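Uncharacterized protein (Bacillus cereus, PDB 4QVU) is of unknown function but has a zinc-binding HIT-like fold and may act as a UDP-glucose:hexose-1-phosphate uridylyltransferase. Local coordinates at residues D141-V146 / Y209-K214; L156-R161 / E242-Q247; F169-E174 / Q187-Y192; I193-H198 / A249-K254. One frame throughout, in Å; residues are numbered along the deposited sequence.

Overall arrangement
All four contacts belong to the C-terminal half of the chain, where helices 179-195 and 241-249 lie against strands of a large antiparallel sheet. Contact 3 lies deepest, about 8 Å between its centre and that of the chain, and sets strand 169-173 against helix 179-195. Contact 2 adds helix 241-249, centres about 11 Å apart, and Tyr-192 OH meets Gln-247 OE1 at 2.6 Å. Contact 4 ties the end of helix 179-195 to the turn at Tyr-251, its centre about 11 Å from that of contact 3. Contact 1 lies about 13 Å from contact 3, centre to centre. The Ile-171 side chain of contact 3 lies about 11 Å from the zinc ion.

Contact 1 of 4, residues D141-V146 / Y209-K214; sequences DNFQGV and YYLNEK
Phe-143 and Leu-211 are the closest backbone positions, 9.9 Å between their CA atoms, so the loop leading into strand 145-150 and the end of strand 203-211 meet through side chains alone, without a hydrogen bond between them. Phe-143 bridges the gap. Its ring leaves the backbone with CG anti to the carbonyl carbon (chi1 -52°) and drives an edge into the face of Tyr-209. This is a T-shaped, edge-to-face pair: the centroids are 4.7 Å apart and the planes stand at 65°. Phe-143 CE1 sits over the centre of the tyrosine ring, 3.6 Å from Tyr-209 CE1, while Phe-143 CZ lies 3.7 Å from Tyr-209 CD2. Phe-143 CD2 and CE2 meet Leu-211, whose CD2 methyl approaches the ring obliquely, 3.7 Å from Phe-143 CD2. Leu-211 CG is anti to its own backbone N (chi1 -179°), which carries the methyl toward the phenylalanine. The Tyr-209 hydroxyl is held from elsewhere, by the carbonyl of Gly-231 of the third subunit, so one ring takes part both in this packing and in the tetramer. Ile-216 and Lys-218 of strand 214-222 also pack on Phe-143. Leu-211 and Lys-214 close a type I' turn, paired by Lys-214 N to Leu-211 O at 2.8 Å and Leu-211 N to Lys-214 O at 3.1 Å. This is a tight beta hairpin between strands 203-211 and 214-222 of the HIT-like sheet, with an aromatic residue from the approach to strand 145-150 packed beside its end.

Contact 2 of 4, residues L156-R161 / E242-Q247; sequences LNISDR and EDVKIQ
With CG1 anti to the carbonyl carbon (chi1 -44°) and CD1 extended beyond it (chi2 166°), Ile-158 sends its end methyl from the strand to the helix, where Val-244 turns CG1 to meet it by setting that branch anti to its backbone N (chi1 -179°). The contact rests on that one methyl. Ile-158 CD1 lies 3.9 Å from Val-244 CG1 and also comes against the helix backbone, 3.5 Å from Lys-245 N and 3.7 Å from Lys-245 CA. Lys-245 joins in through its root, CB standing 4.0 Å from Ile-158 CD1; the rest of its chain runs extended away from the strand, and NZ forms a salt bridge with Glu-242 OE2 at 2.8 Å, meeting that oxygen nearly in line with its C-O bond. The lysine thus gives its aliphatic base to the strand and its charge to a residue one turn earlier. No hydrogen bond joins the two segments, which approach most closely at Ile-158 and Lys-245, 7.4 Å between CA atoms. Strand 154-159 runs between strands 145-150 and 169-173 in the sheet, and helix 241-249 lies against it. Phe-169 of strand 169-173 packs on both Ile-158 and Val-244, Tyr-192 of helix 179-195 reaches Val-244, and Lys-245 packs on Lys-245 of the second subunit.

Contact 3 of 4, residues F169-E174 / Q187-Y192; sequences FNIIIE and QQTVRY
Phe-169 meets helix 179-195 at both its base and its tip. Its CB lies 3.7 Å from Thr-189 CG2, and its ring continues the same contact, CG at 3.7 Å and CD2 at 3.6 Å from Thr-189 CG2. That methyl approaches the ring obliquely. Farther out, at the tip, Phe-169 CZ comes within 3.9 Å of Tyr-192 CE2, arriving at the edge of the tyrosine ring, one helical turn on from the threonine; the two side chains run roughly at right angles. A chi1 of -54° places Phe-169 CG anti to the carbonyl carbon, throwing the ring across the gap between strand and helix. Two residues along the strand, Ile-171 adds its CD1 methyl, 3.9 Å from Thr-189 OG1, and these two side chains pass in opposite directions. Thr-189 therefore faces both strand residues, its methyl on Phe-169 and its hydroxyl beside Ile-171. The axes of strand 169-173 and helix 187-192 run nearly antiparallel (169°), 10.5 Å apart at closest. On the helix itself, Arg-191 NH1 donates to Gln-188 OE1 at 2.8 Å, in the carbonyl plane and close to that of the guanidinium group. The contact is largely apolar, and the hydroxyls of its helix residues bond elsewhere: Thr-189 OG1 to the carbonyl of Tyr-185, a turn earlier in the helix, and Tyr-192 OH to Gln-247 of helix 241-249. Strand and helix are thus held by buried van der Waals packing, while the hydrogen bonds of these hydroxyls stay within the helical layer on this side of the sheet.

Contact 4 of 4, residues I193-H198 / A249-K254; sequences ILTDFH and AAYFTK
Asp-196 and Tyr-251 mark the closest backbone approach, 10.1 Å between CA atoms, where the chain leaving helix 179-195 faces the type I turn from Ala-249 to Phe-252 at the end of helix 241-249. One side chain spans that distance. Tyr-251 has CG anti to its carbonyl carbon (chi1 -86°) and extends its ring toward the helix end, where its hydroxyl donates a hydrogen bond to Asp-196 OD2 at 2.6 Å. The oxygen lies at the edge of the tyrosine ring, in its plane, and 3.1 Å from Tyr-251 CE1. The hydroxyl, however, reaches the carboxylate from above its plane, 47° out of it; the ring and carboxylate planes stand 74° apart. A surface tie of this kind connects the chain just beyond two helices of the HIT-like fold, 179-195 and 241-249. Thr-195 flanks the bond, with CB and CG2 each 3.4 Å from Tyr-251 OH, while its own hydroxyl bonds back to the carbonyl of Arg-191 one turn earlier. The tyrosine backbone is held as well: its carbonyl accepts a hydrogen bond from Gln-188 of helix 179-195, and the adjacent Phe-252 ring packs against Tyr-185 and Thr-189.

Contact 1 of 4, residues D141-V146 / Y209-K214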
loop_
_atom_site.group_PDB
_atom_site.type_symbol
_atom_site.label_atom_id
_atom_site.label_comp_id
_atom_site.label_asym_id
_atom_site.label_seq_id
_atom_site.Cartn_x
_atom_site.Cartn_y
_atom_site.Cartn_z
ATOM N N ASP A 141 -2.378 10.789 8.197
ATOM C CA ASP A 141 -1.359 9.758 8.436
ATOM C C ASP A 141 -0.164 9.848 7.475
ATOM O O ASP A 141 0.859 9.229 7.771
ATOM C CB ASP A 141 -1.964 8.354 8.358
ATOM C CG ASP A 141 -2.781 7.960 9.584
ATOM O OD1 ASP A 141 -3.075 8.851 10.427
ATOM O OD2 ASP A 141 -3.136 6.770 9.698
ATOM N N ASN A 142 -0.242 10.640 6.382
ATOM C CA ASN A 142 0.904 10.840 5.476
ATOM C C ASN A 142 1.963 11.765 6.113
ATOM O O ASN A 142 3.075 11.870 5.582
ATOM C CB ASN A 142 0.480 11.416 4.114
ATOM C CG ASN A 142 -0.406 10.534 3.266
ATOM O OD1 ASN A 142 -1.361 11.004 2.644
ATOM N ND2 ASN A 142 -0.132 9.236 3.227
ATOM N N PHE A 143 1.621 12.405 7.253
ATOM C CA PHE A 143 2.473 13.368 7.972
ATOM C C PHE A 143 2.878 12.834 9.387
ATOM O O PHE A 143 3.659 13.489 10.085
ATOM C CB PHE A 143 1.751 14.741 8.074
ATOM C CG PHE A 143 1.275 15.226 6.718
ATOM C CD1 PHE A 143 2.176 15.728 5.783
ATOM C CD2 PHE A 143 -0.059 15.097 6.344
ATOM C CE1 PHE A 143 1.744 16.112 4.508
ATOM C CE2 PHE A 143 -0.485 15.476 5.067
ATOM C CZ PHE A 143 0.419 15.984 4.159
ATOM N N GLN A 144 2.370 11.637 9.777
ATOM C CA GLN A 144 2.721 10.941 11.026
ATOM C C GLN A 144 3.903 10.019 10.750
ATOM O O GLN A 144 4.171 9.726 9.589
ATOM C CB GLN A 144 1.526 10.136 11.600
ATOM C CG GLN A 144 0.192 10.878 11.765
ATOM C CD GLN A 144 0.083 11.813 12.943
ATOM O OE1 GLN A 144 1.061 12.165 13.609
ATOM N NE2 GLN A 144 -1.134 12.247 13.219
ATOM N N GLY A 145 4.591 9.557 11.790
ATOM C CA GLY A 145 5.708 8.639 11.608
ATOM C C GLY A 145 6.638 8.422 12.786
ATOM O O GLY A 145 6.253 8.571 13.955
ATOM N N VAL A 146 7.867 8.002 12.448
ATOM C CA VAL A 146 8.966 7.729 13.373
ATOM C C VAL A 146 9.658 9.046 13.663
ATOM O O VAL A 146 10.245 9.642 12.757
ATOM C CB VAL A 146 9.935 6.668 12.781
ATOM C CG1 VAL A 146 11.055 6.322 13.751
ATOM C CG2 VAL A 146 9.183 5.417 12.358
ATOM N N TYR A 209 2.353 22.421 3.424
ATOM C CA TYR A 209 0.935 22.188 3.710
ATOM C C TYR A 209 0.486 22.998 4.921
ATOM O O TYR A 209 1.253 23.160 5.879
ATOM C CB TYR A 209 0.651 20.683 3.977
ATOM C CG TYR A 209 1.340 19.705 3.041
ATOM C CD1 TYR A 209 2.678 19.360 3.220
ATOM C CD2 TYR A 209 0.627 19.048 2.037
ATOM C CE1 TYR A 209 3.317 18.468 2.366
ATOM C CE2 TYR A 209 1.246 18.115 1.204
ATOM C CZ TYR A 209 2.597 17.846 1.360
ATOM O OH TYR A 209 3.229 16.934 0.555
ATOM N N TYR A 210 -0.752 23.508 4.865
ATOM C CA TYR A 210 -1.409 24.172 5.980
ATOM C C TYR A 210 -2.589 23.275 6.309
ATOM O O TYR A 210 -3.603 23.295 5.607
ATOM C CB TYR A 210 -1.779 25.650 5.704
ATOM C CG TYR A 210 -2.400 26.318 6.914
ATOM C CD1 TYR A 210 -1.605 26.838 7.934
ATOM C CD2 TYR A 210 -3.784 26.368 7.075
ATOM C CE1 TYR A 210 -2.171 27.412 9.071
ATOM C CE2 TYR A 210 -4.360 26.929 8.213
ATOM C CZ TYR A 210 -3.549 27.452 9.206
ATOM O OH TYR A 210 -4.108 28.004 10.329
ATOM N N LEU A 211 -2.382 22.377 7.290
ATOM C CA LEU A 211 -3.325 21.335 7.698
ATOM C C LEU A 211 -3.520 21.342 9.204
ATOM O O LEU A 211 -2.537 21.450 9.931
ATOM C CB LEU A 211 -2.762 19.968 7.234
ATOM C CG LEU A 211 -3.588 18.699 7.534
ATOM C CD1 LEU A 211 -4.891 18.658 6.725
ATOM C CD2 LEU A 211 -2.793 17.453 7.227
ATOM N N ASN A 212 -4.783 21.218 9.675
ATOM C CA ASN A 212 -5.176 21.175 11.099
ATOM C C ASN A 212 -4.466 22.292 11.919
ATOM O O ASN A 212 -3.970 22.045 13.024
ATOM C CB ASN A 212 -4.877 19.786 11.713
ATOM C CG ASN A 212 -5.527 18.599 11.027
ATOM O OD1 ASN A 212 -4.927 17.525 10.903
ATOM N ND2 ASN A 212 -6.765 18.746 10.581
ATOM N N GLU A 213 -4.409 23.513 11.334
ATOM C CA GLU A 213 -3.812 24.739 11.886
ATOM C C GLU A 213 -2.297 24.546 12.188
ATOM O O GLU A 213 -1.757 25.185 13.097
ATOM C CB GLU A 213 -4.568 25.205 13.141
ATOM C CG GLU A 213 -5.993 25.658 12.855
ATOM C CD GLU A 213 -6.799 26.043 14.081
ATOM O OE1 GLU A 213 -6.392 26.984 14.803
ATOM O OE2 GLU A 213 -7.870 25.429 14.294
ATOM N N LYS A 214 -1.615 23.701 11.375
ATOM C CA LYS A 214 -0.172 23.419 11.452
ATOM C C LYS A 214 0.511 23.711 10.123
ATOM O O LYS A 214 -0.108 23.520 9.074
ATOM C CB LYS A 214 0.112 21.949 11.832
ATOM C CG LYS A 214 -0.471 21.445 13.130
ATOM C CD LYS A 214 -0.425 19.927 13.101
ATOM C CE LYS A 214 -1.224 19.287 14.196
ATOM N NZ LYS A 214 -1.296 17.820 14.007
#

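Contact 2 of 4, residues L156-R161 / E242-Q247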
loop_
_atom_site.group_PDB
_atom_site.type_symbol
_atom_site.label_atom_id
_atom_site.label_comp_id
_atom_site.label_asym_id
_atom_site.label_seq_id
_atom_site.Cartn_x
_atom_site.Cartn_y
_atom_site.Cartn_z
ATOM N N LEU A 156 10.105 16.548 13.848
ATOM C CA LEU A 156 10.706 15.973 12.658
ATOM C C LEU A 156 10.511 14.472 12.711
ATOM O O LEU A 156 10.939 13.825 13.669
ATOM C CB LEU A 156 12.195 16.358 12.510
ATOM C CG LEU A 156 13.032 15.584 11.453
ATOM C CD1 LEU A 156 12.513 15.770 10.030
ATOM C CD2 LEU A 156 14.455 16.009 11.499
ATOM N N ASN A 157 9.861 13.915 11.694
ATOM C CA ASN A 157 9.635 12.478 11.634
ATOM C C ASN A 157 9.877 11.964 10.212
ATOM O O ASN A 157 10.044 12.758 9.287
ATOM C CB ASN A 157 8.208 12.116 12.118
ATOM C CG ASN A 157 7.065 12.522 11.206
ATOM O OD1 ASN A 157 6.983 12.115 10.043
ATOM N ND2 ASN A 157 6.099 13.255 11.745
ATOM N N ILE A 158 9.881 10.624 10.061
ATOM C CA ILE A 158 9.970 9.893 8.794
ATOM C C ILE A 158 8.636 9.180 8.612
ATOM O O ILE A 158 8.207 8.470 9.526
ATOM C CB ILE A 158 11.183 8.914 8.731
ATOM C CG1 ILE A 158 12.477 9.563 9.274
ATOM C CG2 ILE A 158 11.367 8.366 7.295
ATOM C CD1 ILE A 158 13.588 8.624 9.560
ATOM N N SER A 159 7.966 9.383 7.468
ATOM C CA SER A 159 6.676 8.752 7.174
ATOM C C SER A 159 6.711 7.199 7.204
ATOM O O SER A 159 7.495 6.588 6.472
ATOM C CB SER A 159 6.175 9.180 5.799
ATOM O OG SER A 159 5.598 10.469 5.831
ATOM N N ASP A 160 5.819 6.586 8.023
ATOM C CA ASP A 160 5.586 5.138 8.089
ATOM C C ASP A 160 4.456 4.774 7.094
ATOM O O ASP A 160 4.264 3.601 6.753
ATOM C CB ASP A 160 5.261 4.671 9.524
ATOM C CG ASP A 160 4.066 5.351 10.168
ATOM O OD1 ASP A 160 3.819 6.534 9.865
ATOM O OD2 ASP A 160 3.403 4.713 11.008
ATOM N N ARG A 161 3.720 5.804 6.628
ATOM C CA ARG A 161 2.654 5.743 5.614
ATOM C C ARG A 161 2.904 6.887 4.592
ATOM O O ARG A 161 2.103 7.821 4.495
ATOM C CB ARG A 161 1.241 5.811 6.246
ATOM N N GLU A 242 14.651 2.861 10.724
ATOM C CA GLU A 242 15.354 3.049 11.986
ATOM C C GLU A 242 16.800 3.459 11.725
ATOM O O GLU A 242 17.387 4.180 12.545
ATOM C CB GLU A 242 15.296 1.767 12.829
ATOM C CG GLU A 242 15.386 2.016 14.325
ATOM C CD GLU A 242 14.171 2.599 15.028
ATOM O OE1 GLU A 242 13.031 2.232 14.666
ATOM O OE2 GLU A 242 14.366 3.338 16.017
ATOM N N ASP A 243 17.370 3.019 10.579
ATOM C CA ASP A 243 18.750 3.365 10.210
ATOM C C ASP A 243 18.811 4.806 9.709
ATOM O O ASP A 243 19.742 5.526 10.067
ATOM C CB ASP A 243 19.325 2.392 9.168
ATOM C CG ASP A 243 19.660 1.025 9.726
ATOM O OD1 ASP A 243 20.038 0.944 10.918
ATOM O OD2 ASP A 243 19.615 0.049 8.957
ATOM N N VAL A 244 17.782 5.239 8.944
ATOM C CA VAL A 244 17.639 6.615 8.437
ATOM C C VAL A 244 17.467 7.552 9.643
ATOM O O VAL A 244 18.134 8.583 9.720
ATOM C CB VAL A 244 16.462 6.728 7.430
ATOM C CG1 VAL A 244 16.334 8.146 6.890
ATOM C CG2 VAL A 244 16.621 5.733 6.282
ATOM N N LYS A 245 16.628 7.140 10.616
ATOM C CA LYS A 245 16.358 7.856 11.863
ATOM C C LYS A 245 17.659 8.159 12.612
ATOM O O LYS A 245 17.861 9.304 13.014
ATOM C CB LYS A 245 15.411 7.029 12.745
ATOM C CG LYS A 245 15.159 7.603 14.135
ATOM C CD LYS A 245 14.633 6.511 15.022
ATOM C CE LYS A 245 14.530 6.920 16.455
ATOM N NZ LYS A 245 14.160 5.768 17.312
ATOM N N ILE A 246 18.535 7.140 12.783
ATOM C CA ILE A 246 19.815 7.251 13.492
ATOM C C ILE A 246 20.754 8.211 12.745
ATOM O O ILE A 246 21.300 9.112 13.383
ATOM C CB ILE A 246 20.489 5.851 13.700
ATOM C CG1 ILE A 246 19.731 5.008 14.757
ATOM C CG2 ILE A 246 21.962 5.983 14.106
ATOM C CD1 ILE A 246 20.094 3.443 14.787
ATOM N N GLN A 247 20.954 8.021 11.418
ATOM C CA GLN A 247 21.926 8.847 10.706
ATOM C C GLN A 247 21.403 10.278 10.469
ATOM O O GLN A 247 22.235 11.189 10.453
ATOM C CB GLN A 247 22.423 8.227 9.393
ATOM C CG GLN A 247 21.406 7.750 8.394
ATOM C CD GLN A 247 22.113 7.191 7.180
ATOM O OE1 GLN A 247 22.051 7.756 6.082
ATOM N NE2 GLN A 247 22.855 6.103 7.359
#

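Contact 3 of 4, residues F169-E174 / Q187-Y192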
loop_
_atom_site.group_PDB
_atom_site.type_symbol
_atom_site.label_atom_id
_atom_site.label_comp_id
_atom_site.label_asym_id
_atom_site.label_seq_id
_atom_site.Cartn_x
_atom_site.Cartn_y
_atom_site.Cartn_z
ATOM N N PHE A 169 10.349 13.027 4.797
ATOM C CA PHE A 169 10.656 13.669 6.072
ATOM C C PHE A 169 9.647 14.779 6.318
ATOM O O PHE A 169 9.527 15.694 5.507
ATOM C CB PHE A 169 12.097 14.209 6.101
ATOM C CG PHE A 169 13.179 13.205 5.767
ATOM C CD1 PHE A 169 13.589 12.261 6.703
ATOM C CD2 PHE A 169 13.817 13.230 4.534
ATOM C CE1 PHE A 169 14.593 11.341 6.397
ATOM C CE2 PHE A 169 14.836 12.320 4.238
ATOM C CZ PHE A 169 15.227 11.393 5.176
ATOM N N ASN A 170 8.895 14.676 7.420
ATOM C CA ASN A 170 7.857 15.640 7.779
ATOM C C ASN A 170 8.339 16.507 8.915
ATOM O O ASN A 170 8.739 16.002 9.965
ATOM C CB ASN A 170 6.560 14.921 8.146
ATOM C CG ASN A 170 6.097 13.961 7.075
ATOM O OD1 ASN A 170 5.734 14.350 5.961
ATOM N ND2 ASN A 170 6.162 12.679 7.372
ATOM N N ILE A 171 8.340 17.821 8.676
ATOM C CA ILE A 171 8.730 18.832 9.648
ATOM C C ILE A 171 7.465 19.618 9.972
ATOM O O ILE A 171 6.911 20.275 9.086
ATOM C CB ILE A 171 9.893 19.713 9.132
ATOM C CG1 ILE A 171 11.008 18.870 8.480
ATOM C CG2 ILE A 171 10.421 20.571 10.257
ATOM C CD1 ILE A 171 12.064 19.653 7.787
ATOM N N ILE A 172 6.964 19.495 11.216
ATOM C CA ILE A 172 5.705 20.127 11.640
ATOM C C ILE A 172 5.950 21.154 12.754
ATOM O O ILE A 172 6.654 20.857 13.718
ATOM C CB ILE A 172 4.658 19.044 12.123
ATOM C CG1 ILE A 172 4.531 17.826 11.164
ATOM C CG2 ILE A 172 3.284 19.644 12.434
ATOM C CD1 ILE A 172 5.325 16.615 11.548
ATOM N N ILE A 173 5.331 22.344 12.623
ATOM C CA ILE A 173 5.281 23.415 13.637
ATOM C C ILE A 173 3.797 23.680 13.912
ATOM O O ILE A 173 2.971 23.523 13.013
ATOM C CB ILE A 173 6.075 24.724 13.325
ATOM C CG1 ILE A 173 5.614 25.406 12.008
ATOM C CG2 ILE A 173 7.584 24.465 13.358
ATOM C CD1 ILE A 173 6.131 26.821 11.775
ATOM N N GLU A 174 3.456 24.035 15.154
ATOM C CA GLU A 174 2.067 24.262 15.554
ATOM C C GLU A 174 1.760 25.765 15.638
ATOM O O GLU A 174 0.588 26.147 15.584
ATOM C CB GLU A 174 1.797 23.569 16.899
ATOM C CG GLU A 174 0.355 23.133 17.089
ATOM C CD GLU A 174 0.174 22.100 18.184
ATOM O OE1 GLU A 174 0.538 20.923 17.954
ATOM O OE2 GLU A 174 -0.349 22.461 19.264
ATOM N N GLN A 187 16.851 23.037 6.275
ATOM C CA GLN A 187 18.246 23.136 5.858
ATOM C C GLN A 187 19.047 21.899 6.273
ATOM O O GLN A 187 19.745 21.356 5.425
ATOM C CB GLN A 187 18.908 24.397 6.403
ATOM C CG GLN A 187 20.268 24.647 5.759
ATOM C CD GLN A 187 20.921 25.920 6.203
ATOM O OE1 GLN A 187 21.005 26.230 7.398
ATOM N NE2 GLN A 187 21.477 26.639 5.245
ATOM N N GLN A 188 18.920 21.428 7.529
ATOM C CA GLN A 188 19.665 20.252 8.004
ATOM C C GLN A 188 19.201 18.978 7.303
ATOM O O GLN A 188 20.053 18.194 6.880
ATOM C CB GLN A 188 19.558 20.077 9.531
ATOM C CG GLN A 188 20.242 21.184 10.345
ATOM C CD GLN A 188 21.677 21.424 9.921
ATOM O OE1 GLN A 188 21.976 22.363 9.171
ATOM N NE2 GLN A 188 22.587 20.550 10.346
ATOM N N THR A 189 17.877 18.791 7.131
ATOM C CA THR A 189 17.342 17.612 6.461
ATOM C C THR A 189 17.825 17.609 5.008
ATOM O O THR A 189 18.246 16.560 4.538
ATOM C CB THR A 189 15.806 17.532 6.570
ATOM O OG1 THR A 189 15.401 17.674 7.942
ATOM C CG2 THR A 189 15.249 16.223 6.006
ATOM N N VAL A 190 17.823 18.771 4.326
ATOM C CA VAL A 190 18.304 18.915 2.939
ATOM C C VAL A 190 19.805 18.557 2.887
ATOM O O VAL A 190 20.201 17.744 2.045
ATOM C CB VAL A 190 18.019 20.338 2.373
ATOM C CG1 VAL A 190 18.906 20.676 1.170
ATOM C CG2 VAL A 190 16.542 20.494 2.020
ATOM N N ARG A 191 20.614 19.121 3.813
ATOM C CA ARG A 191 22.055 18.867 3.928
ATOM C C ARG A 191 22.328 17.371 4.060
ATOM O O ARG A 191 23.236 16.872 3.397
ATOM C CB ARG A 191 22.670 19.629 5.109
ATOM C CG ARG A 191 22.953 21.081 4.786
ATOM C CD ARG A 191 23.326 21.893 6.005
ATOM N NE ARG A 191 23.824 23.213 5.616
ATOM C CZ ARG A 191 23.982 24.238 6.445
ATOM N NH1 ARG A 191 23.637 24.128 7.722
ATOM N NH2 ARG A 191 24.453 25.394 5.998
ATOM N N TYR A 192 21.517 16.656 4.869
ATOM C CA TYR A 192 21.636 15.210 5.061
ATOM C C TYR A 192 21.343 14.465 3.756
ATOM O O TYR A 192 22.086 13.544 3.419
ATOM C CB TYR A 192 20.698 14.719 6.186
ATOM C CG TYR A 192 20.461 13.223 6.186
ATOM C CD1 TYR A 192 21.443 12.340 6.635
ATOM C CD2 TYR A 192 19.260 12.686 5.732
ATOM C CE1 TYR A 192 21.235 10.962 6.620
ATOM C CE2 TYR A 192 19.044 11.312 5.707
ATOM C CZ TYR A 192 20.034 10.454 6.151
ATOM O OH TYR A 192 19.812 9.102 6.115
#

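Contact 4 of 4, residues I193-H198 / A249-K254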
loop_
_atom_site.group_PDB
_atom_site.type_symbol
_atom_site.label_atom_id
_atom_site.label_comp_id
_atom_site.label_asym_id
_atom_site.label_seq_id
_atom_site.Cartn_x
_atom_site.Cartn_y
_atom_site.Cartn_z
ATOM N N ILE A 193 20.266 14.851 3.038
ATOM C CA ILE A 193 19.861 14.206 1.780
ATOM C C ILE A 193 20.979 14.356 0.739
ATOM O O ILE A 193 21.359 13.365 0.110
ATOM C CB ILE A 193 18.507 14.748 1.239
ATOM C CG1 ILE A 193 17.361 14.391 2.210
ATOM C CG2 ILE A 193 18.217 14.206 -0.178
ATOM C CD1 ILE A 193 16.044 15.006 1.896
ATOM N N LEU A 194 21.539 15.564 0.609
ATOM C CA LEU A 194 22.588 15.828 -0.371
ATOM C C LEU A 194 23.931 15.201 0.008
ATOM O O LEU A 194 24.751 14.987 -0.889
ATOM C CB LEU A 194 22.786 17.343 -0.557
ATOM C CG LEU A 194 21.609 18.137 -1.117
ATOM C CD1 LEU A 194 21.951 19.596 -1.194
ATOM C CD2 LEU A 194 21.190 17.637 -2.492
ATOM N N THR A 195 24.153 14.879 1.308
ATOM C CA THR A 195 25.441 14.369 1.774
ATOM C C THR A 195 25.436 12.863 2.139
ATOM O O THR A 195 26.265 12.139 1.587
ATOM C CB THR A 195 25.901 15.180 2.998
ATOM O OG1 THR A 195 25.909 16.563 2.655
ATOM C CG2 THR A 195 27.276 14.766 3.516
ATOM N N ASP A 196 24.588 12.405 3.094
ATOM C CA ASP A 196 24.683 11.032 3.594
ATOM C C ASP A 196 23.607 10.078 3.098
ATOM O O ASP A 196 23.944 8.910 2.903
ATOM C CB ASP A 196 24.657 11.017 5.119
ATOM C CG ASP A 196 25.960 11.530 5.717
ATOM O OD1 ASP A 196 27.036 11.022 5.329
ATOM O OD2 ASP A 196 25.901 12.414 6.588
ATOM N N PHE A 197 22.348 10.517 2.911
ATOM C CA PHE A 197 21.287 9.637 2.412
ATOM C C PHE A 197 21.700 9.065 1.055
ATOM O O PHE A 197 21.986 9.840 0.138
ATOM C CB PHE A 197 19.955 10.402 2.314
ATOM C CG PHE A 197 18.745 9.560 1.968
ATOM C CD1 PHE A 197 18.100 8.803 2.940
ATOM C CD2 PHE A 197 18.212 9.573 0.681
ATOM C CE1 PHE A 197 16.962 8.049 2.624
ATOM C CE2 PHE A 197 17.075 8.818 0.366
ATOM C CZ PHE A 197 16.454 8.066 1.338
ATOM N N HIS A 198 21.834 7.713 0.963
ATOM C CA HIS A 198 22.243 6.958 -0.245
ATOM C C HIS A 198 23.639 7.417 -0.747
ATOM O O HIS A 198 23.923 7.341 -1.948
ATOM C CB HIS A 198 21.190 7.109 -1.375
ATOM C CG HIS A 198 19.960 6.276 -1.206
ATOM N ND1 HIS A 198 19.511 5.441 -2.224
ATOM C CD2 HIS A 198 19.134 6.146 -0.137
ATOM C CE1 HIS A 198 18.424 4.848 -1.750
ATOM N NE2 HIS A 198 18.151 5.245 -0.499
ATOM N N ALA A 249 19.486 11.863 12.754
ATOM C CA ALA A 249 19.569 12.418 14.112
ATOM C C ALA A 249 20.975 12.980 14.420
ATOM O O ALA A 249 21.103 13.890 15.238
ATOM C CB ALA A 249 19.202 11.357 15.131
ATOM N N ALA A 250 22.014 12.464 13.733
ATOM C CA ALA A 250 23.413 12.885 13.858
ATOM C C ALA A 250 23.632 14.304 13.302
ATOM O O ALA A 250 24.701 14.868 13.521
ATOM C CB ALA A 250 24.314 11.898 13.135
ATOM N N TYR A 251 22.627 14.884 12.598
ATOM C CA TYR A 251 22.660 16.248 12.047
ATOM C C TYR A 251 22.041 17.270 13.029
ATOM O O TYR A 251 22.092 18.483 12.781
ATOM C CB TYR A 251 21.926 16.304 10.698
ATOM C CG TYR A 251 22.809 15.938 9.530
ATOM C CD1 TYR A 251 23.175 14.615 9.296
ATOM C CD2 TYR A 251 23.275 16.911 8.652
ATOM C CE1 TYR A 251 24.014 14.277 8.239
ATOM C CE2 TYR A 251 24.113 16.584 7.589
ATOM C CZ TYR A 251 24.480 15.264 7.385
ATOM O OH TYR A 251 25.296 14.930 6.335
ATOM N N PHE A 252 21.478 16.777 14.144
ATOM C CA PHE A 252 20.853 17.598 15.179
ATOM C C PHE A 252 21.561 17.356 16.526
ATOM O O PHE A 252 21.062 17.772 17.579
ATOM C CB PHE A 252 19.342 17.302 15.257
ATOM C CG PHE A 252 18.602 17.601 13.969
ATOM C CD1 PHE A 252 18.478 16.633 12.975
ATOM C CD2 PHE A 252 18.042 18.854 13.744
ATOM C CE1 PHE A 252 17.835 16.923 11.770
ATOM C CE2 PHE A 252 17.374 19.136 12.549
ATOM C CZ PHE A 252 17.277 18.168 11.569
ATOM N N THR A 253 22.761 16.738 16.477
ATOM C CA THR A 253 23.586 16.455 17.653
ATOM C C THR A 253 24.231 17.770 18.153
ATOM O O THR A 253 24.634 17.846 19.317
ATOM C CB THR A 253 24.635 15.358 17.347
ATOM O OG1 THR A 253 25.213 14.909 18.572
ATOM C CG2 THR A 253 25.740 15.816 16.383
ATOM N N LYS A 254 24.313 18.796 17.274
ATOM C CA LYS A 254 24.882 20.111 17.578
ATOM C C LYS A 254 23.803 21.194 17.522
ATOM O O LYS A 254 23.148 21.471 18.526
ATOM C CB LYS A 254 26.016 20.442 16.597
#